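Probable dipeptidase (Pseudomonas aeruginosa, PDB 3B40) probably acts as a metal-dependent dipeptidase of the M19 membrane dipeptidase family, built on a TIM-barrel fold. Local coordinates at residues 306-309 and 310-313; 251-254 and 255-258. The protein carries 11 engineered substitutions. All coordinates share one frame; numbering follows the deposited sequence.

Contact 1 (306-309 and 310-313)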
ATOM      1  N   PRO A 306       7.018 -16.912  16.083  1.00 15.97           N
ATOM      2  CA  PRO A 306       6.206 -16.755  17.298  1.00 15.38           C
ATOM      3  C   PRO A 306       7.009 -16.687  18.596  1.00 15.56           C
ATOM      4  O   PRO A 306       6.709 -15.857  19.448  1.00 14.72           O
ATOM      5  CB  PRO A 306       5.283 -17.980  17.249  1.00 14.62           C
ATOM      6  CG  PRO A 306       5.083 -18.177  15.790  1.00 15.71           C
ATOM      7  CD  PRO A 306       6.458 -17.965  15.213  1.00 15.65           C
ATOM      8  N   ILE A 307       8.012 -17.547  18.732  1.00 15.75           N
ATOM      9  CA  ILE A 307       8.865 -17.573  19.939  1.00 16.15           C
ATOM     10  C   ILE A 307       9.565 -16.230  20.191  1.00 16.20           C
ATOM     11  O   ILE A 307       9.923 -15.933  21.323  1.00 16.27           O
ATOM     12  CB  ILE A 307       9.917 -18.729  19.859  1.00 16.79           C
ATOM     13  CG1 ILE A 307      10.593 -19.000  21.216  1.00 16.76           C
ATOM     14  CG2 ILE A 307      10.960 -18.425  18.800  1.00 13.91           C
ATOM     15  CD1 ILE A 307       9.702 -19.492  22.259  1.00 17.14           C
ATOM     16  N   ILE A 308       9.712 -15.401  19.149  1.00 16.40           N
ATOM     17  CA  ILE A 308      10.398 -14.090  19.290  1.00 15.58           C
ATOM     18  C   ILE A 308       9.698 -13.238  20.379  1.00 16.13           C
ATOM     19  O   ILE A 308      10.303 -12.353  20.985  1.00 16.93           O
ATOM     20  CB  ILE A 308      10.529 -13.366  17.906  1.00 15.53           C
ATOM     21  CG1 ILE A 308      11.513 -14.130  16.990  1.00 15.74           C
ATOM     22  CG2 ILE A 308      10.925 -11.898  18.087  1.00 16.13           C
ATOM     23  CD1 ILE A 308      11.572 -13.652  15.535  1.00 15.91           C
ATOM     24  N   THR A 309       8.446 -13.545  20.705  1.00 14.94           N
ATOM     25  CA  THR A 309       7.770 -12.760  21.753  1.00 14.75           C
ATOM     26  C   THR A 309       8.470 -12.804  23.137  1.00 14.49           C
ATOM     27  O   THR A 309       8.334 -11.860  23.935  1.00 13.21           O
ATOM     28  CB  THR A 309       6.276 -13.150  21.937  1.00 15.06           C
ATOM     29  OG1 THR A 309       5.636 -12.181  22.797  1.00 14.72           O
ATOM     30  CG2 THR A 309       6.132 -14.555  22.552  1.00 14.66           C
ATOM     31  N   ILE A 310       9.222 -13.875  23.406  1.00 14.84           N
ATOM     32  CA  ILE A 310       9.945 -14.011  24.705  1.00 16.03           C
ATOM     33  C   ILE A 310      11.347 -13.382  24.741  1.00 16.91           C
ATOM     34  O   ILE A 310      11.946 -13.268  25.819  1.00 17.00           O
ATOM     35  CB  ILE A 310      10.020 -15.489  25.229  1.00 15.31           C
ATOM     36  CG1 ILE A 310      10.992 -16.332  24.380  1.00 17.71           C
ATOM     37  CG2 ILE A 310       8.639 -16.132  25.188  1.00 14.59           C
ATOM     38  CD1 ILE A 310      11.517 -17.600  25.082  1.00 16.93           C
ATOM     39  N   TRP A 311      11.852 -12.949  23.587  1.00 17.62           N
ATOM     40  CA  TRP A 311      13.160 -12.296  23.492  1.00 18.04           C
ATOM     41  C   TRP A 311      13.254 -10.927  24.196  1.00 18.83           C
ATOM     42  O   TRP A 311      12.339 -10.092  24.100  1.00 19.14           O
ATOM     43  CB  TRP A 311      13.526 -12.069  22.025  1.00 18.62           C
ATOM     44  CG  TRP A 311      13.856 -13.300  21.248  1.00 17.65           C
ATOM     45  CD1 TRP A 311      13.707 -14.595  21.653  1.00 17.40           C
ATOM     46  CD2 TRP A 311      14.381 -13.353  19.915  1.00 19.80           C
ATOM     47  NE1 TRP A 311      14.113 -15.449  20.657  1.00 17.38           N
ATOM     48  CE2 TRP A 311      14.552 -14.713  19.589  1.00 19.20           C
ATOM     49  CE3 TRP A 311      14.751 -12.378  18.973  1.00 20.44           C
ATOM     50  CZ2 TRP A 311      15.050 -15.127  18.349  1.00 20.48           C
ATOM     51  CZ3 TRP A 311      15.262 -12.790  17.752  1.00 18.24           C
ATOM     52  CH2 TRP A 311      15.402 -14.140  17.448  1.00 20.15           C
ATOM     53  N   PRO A 312      14.399 -10.655  24.846  1.00 19.41           N
ATOM     54  CA  PRO A 312      14.604  -9.272  25.322  1.00 19.98           C
ATOM     55  C   PRO A 312      14.676  -8.292  24.142  1.00 20.09           C
ATOM     56  O   PRO A 312      15.010  -8.693  23.037  1.00 19.63           O
ATOM     57  CB  PRO A 312      15.952  -9.333  26.065  1.00 20.33           C
ATOM     58  CG  PRO A 312      16.201 -10.830  26.361  1.00 19.58           C
ATOM     59  CD  PRO A 312      15.519 -11.556  25.187  1.00 19.01           C
ATOM     60  N   GLU A 313      14.322  -7.028  24.355  1.00 21.17           N
ATOM     61  CA  GLU A 313      14.327  -6.050  23.238  1.00 23.72           C
ATOM     62  C   GLU A 313      15.670  -5.979  22.515  1.00 23.42           C
ATOM     63  O   GLU A 313      15.714  -5.923  21.284  1.00 23.97           O
ATOM     64  CB  GLU A 313      13.889  -4.654  23.707  1.00 23.70           C
ATOM     65  CG  GLU A 313      12.451  -4.635  24.231  1.00 24.49           C
ATOM     66  CD  GLU A 313      12.083  -3.329  24.938  1.00 25.85           C
ATOM     67  OE1 GLU A 313      13.001  -2.621  25.400  1.00 31.88           O
ATOM     68  OE2 GLU A 313      10.872  -3.002  25.038  1.00 28.23           O
TER
HETATM   69  O   HOH W   1      10.475  -9.679  21.722  1.00 21.29           O
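A short 3-10 turn in the loop between helices 276-288 and 313-328 brings Ile308 under the indole of Trp311, three residues on. Two i+3 backbone bonds form the turn across the segments: Ile310 N donates to Ile307 O at 3.0 Å, nearly straight at 166°, and Trp311 N donates to Ile308 O at 3.1 Å. That second carbonyl also accepts a water proton, and the same water donates to Trp311 O, so it bridges the end of the turn to the extended chain beyond.

With CG anti to the carbonyl carbon (chi1 -70°), the indole folds back over Ile308. Ile308 CG1 makes a CH-pi contact over one face, 3.8 Å from the centroid of the Trp311 six-membered ring and only 6° off its normal, while CG2 lies 4.0 Å from Trp311 CE3. On the exposed flank the side chains of Ile307 and Ile310 pass each other at a slant, Ile307 CD1 lying 3.9 Å from Ile310 CD1 and almost as close to its CG1. Thr309 OG1 hydrogen-bonds Asn182 OD1 in another part of the chain.

Pro312 then takes the N-cap position of helix 313-328. That helix supplies Arg315 for a cation-pi contact and Tyr319 for an edge-to-face contact with Trp311, while its Phe316 and Tyr319 pack against buried Ile308.

Contact 2 (251-254 and 255-258)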
ATOM      1  N   GLU A 251      -9.211 -14.820  -2.883  1.00 15.42           N
ATOM      2  CA  GLU A 251      -9.282 -13.467  -2.313  1.00 15.59           C
ATOM      3  C   GLU A 251      -9.497 -12.411  -3.414  1.00 15.06           C
ATOM      4  O   GLU A 251     -10.334 -11.500  -3.275  1.00 15.65           O
ATOM      5  CB  GLU A 251      -8.010 -13.155  -1.507  1.00 14.88           C
ATOM      6  CG  GLU A 251      -7.962 -13.896  -0.177  1.00 17.24           C
ATOM      7  CD  GLU A 251      -6.643 -13.737   0.566  1.00 16.12           C
ATOM      8  OE1 GLU A 251      -5.564 -14.145   0.049  1.00 19.87           O
ATOM      9  OE2 GLU A 251      -6.685 -13.230   1.693  1.00 17.79           O
ATOM     10  N   MET A 252      -8.758 -12.560  -4.505  1.00 14.93           N
ATOM     11  CA  MET A 252      -8.920 -11.756  -5.729  1.00 14.58           C
ATOM     12  C   MET A 252     -10.342 -11.836  -6.288  1.00 14.23           C
ATOM     13  O   MET A 252     -10.933 -10.818  -6.664  1.00 13.30           O
ATOM     14  CB  MET A 252      -7.907 -12.196  -6.817  1.00 14.72           C
ATOM     15  CG  MET A 252      -6.402 -11.883  -6.583  1.00 17.57           C
ATOM     16  SD  MET A 252      -5.243 -12.498  -7.917  1.00 16.90           S
ATOM     17  CE  MET A 252      -4.215 -13.397  -6.811  1.00 19.08           C
ATOM     18  N   GLN A 253     -10.918 -13.037  -6.329  1.00 14.82           N
ATOM     19  CA  GLN A 253     -12.291 -13.183  -6.838  1.00 14.06           C
ATOM     20  C   GLN A 253     -13.287 -12.405  -5.971  1.00 13.45           C
ATOM     21  O   GLN A 253     -14.206 -11.790  -6.486  1.00 12.85           O
ATOM     22  CB  GLN A 253     -12.705 -14.651  -6.899  1.00 13.91           C
ATOM     23  CG  GLN A 253     -12.133 -15.427  -8.115  1.00 18.16           C
ATOM     24  CD  GLN A 253     -12.467 -14.752  -9.448  1.00 22.72           C
ATOM     25  OE1 GLN A 253     -13.651 -14.652  -9.828  1.00 23.16           O
ATOM     26  NE2 GLN A 253     -11.429 -14.279 -10.158  1.00 21.17           N
ATOM     27  N   LEU A 254     -13.114 -12.472  -4.658  1.00 12.78           N
ATOM     28  CA  LEU A 254     -13.939 -11.706  -3.737  1.00 12.89           C
ATOM     29  C   LEU A 254     -13.908 -10.196  -3.994  1.00 12.80           C
ATOM     30  O   LEU A 254     -14.944  -9.510  -3.885  1.00 13.07           O
ATOM     31  CB  LEU A 254     -13.554 -12.006  -2.289  1.00 12.78           C
ATOM     32  CG  LEU A 254     -13.953 -13.400  -1.780  1.00 13.99           C
ATOM     33  CD1 LEU A 254     -13.508 -13.575  -0.320  1.00 15.51           C
ATOM     34  CD2 LEU A 254     -15.468 -13.680  -1.928  1.00 11.55           C
ATOM     35  N   ILE A 255     -12.720  -9.676  -4.301  1.00 11.96           N
ATOM     36  CA  ILE A 255     -12.547  -8.246  -4.527  1.00 12.23           C
ATOM     37  C   ILE A 255     -13.211  -7.938  -5.847  1.00 13.41           C
ATOM     38  O   ILE A 255     -13.987  -6.986  -5.953  1.00 13.59           O
ATOM     39  CB  ILE A 255     -11.031  -7.849  -4.557  1.00 11.47           C
ATOM     40  CG1 ILE A 255     -10.403  -7.993  -3.159  1.00 13.13           C
ATOM     41  CG2 ILE A 255     -10.839  -6.437  -5.167  1.00 11.04           C
ATOM     42  CD1 ILE A 255      -8.848  -8.119  -3.189  1.00 11.59           C
ATOM     43  N   LYS A 256     -12.932  -8.772  -6.844  1.00 14.76           N
ATOM     44  CA  LYS A 256     -13.556  -8.650  -8.183  1.00 16.55           C
ATOM     45  C   LYS A 256     -15.099  -8.613  -8.068  1.00 16.85           C
ATOM     46  O   LYS A 256     -15.752  -7.737  -8.637  1.00 15.48           O
ATOM     47  CB  LYS A 256     -13.118  -9.824  -9.095  1.00 16.13           C
ATOM     48  CG  LYS A 256     -13.770  -9.835 -10.526  1.00 16.72           C
ATOM     49  CD  LYS A 256     -14.070 -11.274 -10.963  1.00 22.90           C
ATOM     50  CE  LYS A 256     -13.852 -11.511 -12.451  1.00 28.33           C
ATOM     51  NZ  LYS A 256     -14.552 -10.530 -13.351  1.00 30.20           N
ATOM     52  N   ASP A 257     -15.653  -9.567  -7.320  1.00 18.21           N
ATOM     53  CA  ASP A 257     -17.110  -9.724  -7.178  1.00 18.63           C
ATOM     54  C   ASP A 257     -17.778  -8.545  -6.486  1.00 18.44           C
ATOM     55  O   ASP A 257     -18.959  -8.316  -6.672  1.00 19.18           O
ATOM     56  CB  ASP A 257     -17.466 -10.991  -6.412  1.00 19.08           C
ATOM     57  CG  ASP A 257     -17.201 -12.271  -7.199  1.00 20.74           C
ATOM     58  OD1 ASP A 257     -17.037 -12.235  -8.445  1.00 23.13           O
ATOM     59  OD2 ASP A 257     -17.147 -13.333  -6.539  1.00 20.73           O
ATOM     60  N   SER A 258     -17.038  -7.790  -5.687  1.00 18.00           N
ATOM     61  CA  SER A 258     -17.583  -6.549  -5.112  1.00 16.94           C
ATOM     62  C   SER A 258     -17.629  -5.437  -6.148  1.00 17.09           C
ATOM     63  O   SER A 258     -18.222  -4.392  -5.884  1.00 16.52           O
ATOM     64  CB  SER A 258     -16.742  -6.078  -3.897  1.00 17.28           C
ATOM     65  OG  SER A 258     -15.515  -5.459  -4.293  1.00 15.57           O
TER
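Residues 251-254 run without a break into 255-258 along helix 249-257, the connecting helix of the beta-alpha-beta unit between strands 230-235 and 261-265 of the barrel. Successive i+4 backbone bonds join the segments. Lys256 N to Met252 O is the straightest, 2.9 Å long with an N-H...O angle of 170°, and Asp257 N reaches Gln253 O at 2.8 Å. The bond from Ser258 N to Leu254 O is longer, at 3.3 Å, and more bent.

The side chains sort onto different flanks of the helix. Met252 and Ile255 pack on Ile262 of strand 261-265, and Met252 also meets Tyr344, Thr345 and Val349 of helix 335-349; Leu254 turns to Leu219, Glu220 and Ala223 of helix 216-225. Glu251, also buried, has both carboxylate oxygens engaged, OE1 by Ser248 N and OE2 by Thr216 OG1.

Gln253 and Lys256 run side by side in the same direction. Gln253 bends at chi2 (-55°), which brings its amide alongside the lysine chain, with Gln253 OE1 3.6 Å from Lys256 CD. This is contact with the aliphatic part of the lysine; the polar ends make weak hydrogen bonds to helix 335-349, Gln253 NE2 to Lys348 O and Lys256 NZ to Val349 O.

Ser258 OG lies between its own backbone N and carbonyl carbon (chi1 77°), and the hydroxyl folds back along the helix. It donates to Ile255 O at 2.7 Å, in the carbonyl plane and on a lone pair, and is also hydrogen-bonded with Ile230 N at the start of strand 230-235.

In the fold
Contact 2 precedes contact 1 along the chain, and the two do not touch: their centres are 36 Å apart and their nearest atoms about 19 Å. Residues 251-258 belong to a connecting helix of the barrel and the residue after it, centred 18 Å from the middle of the chain, whereas 306-313 lie in a peripheral loop whose centre is 28 Å from that point. A bound cadmium ion lies about 4 Å from the side chain of Lys256, whereas the magnesium ion is about 11 Å from that of Trp311. Helix 335-349, which packs against contact 2, follows helix 313-328, which begins at contact 1.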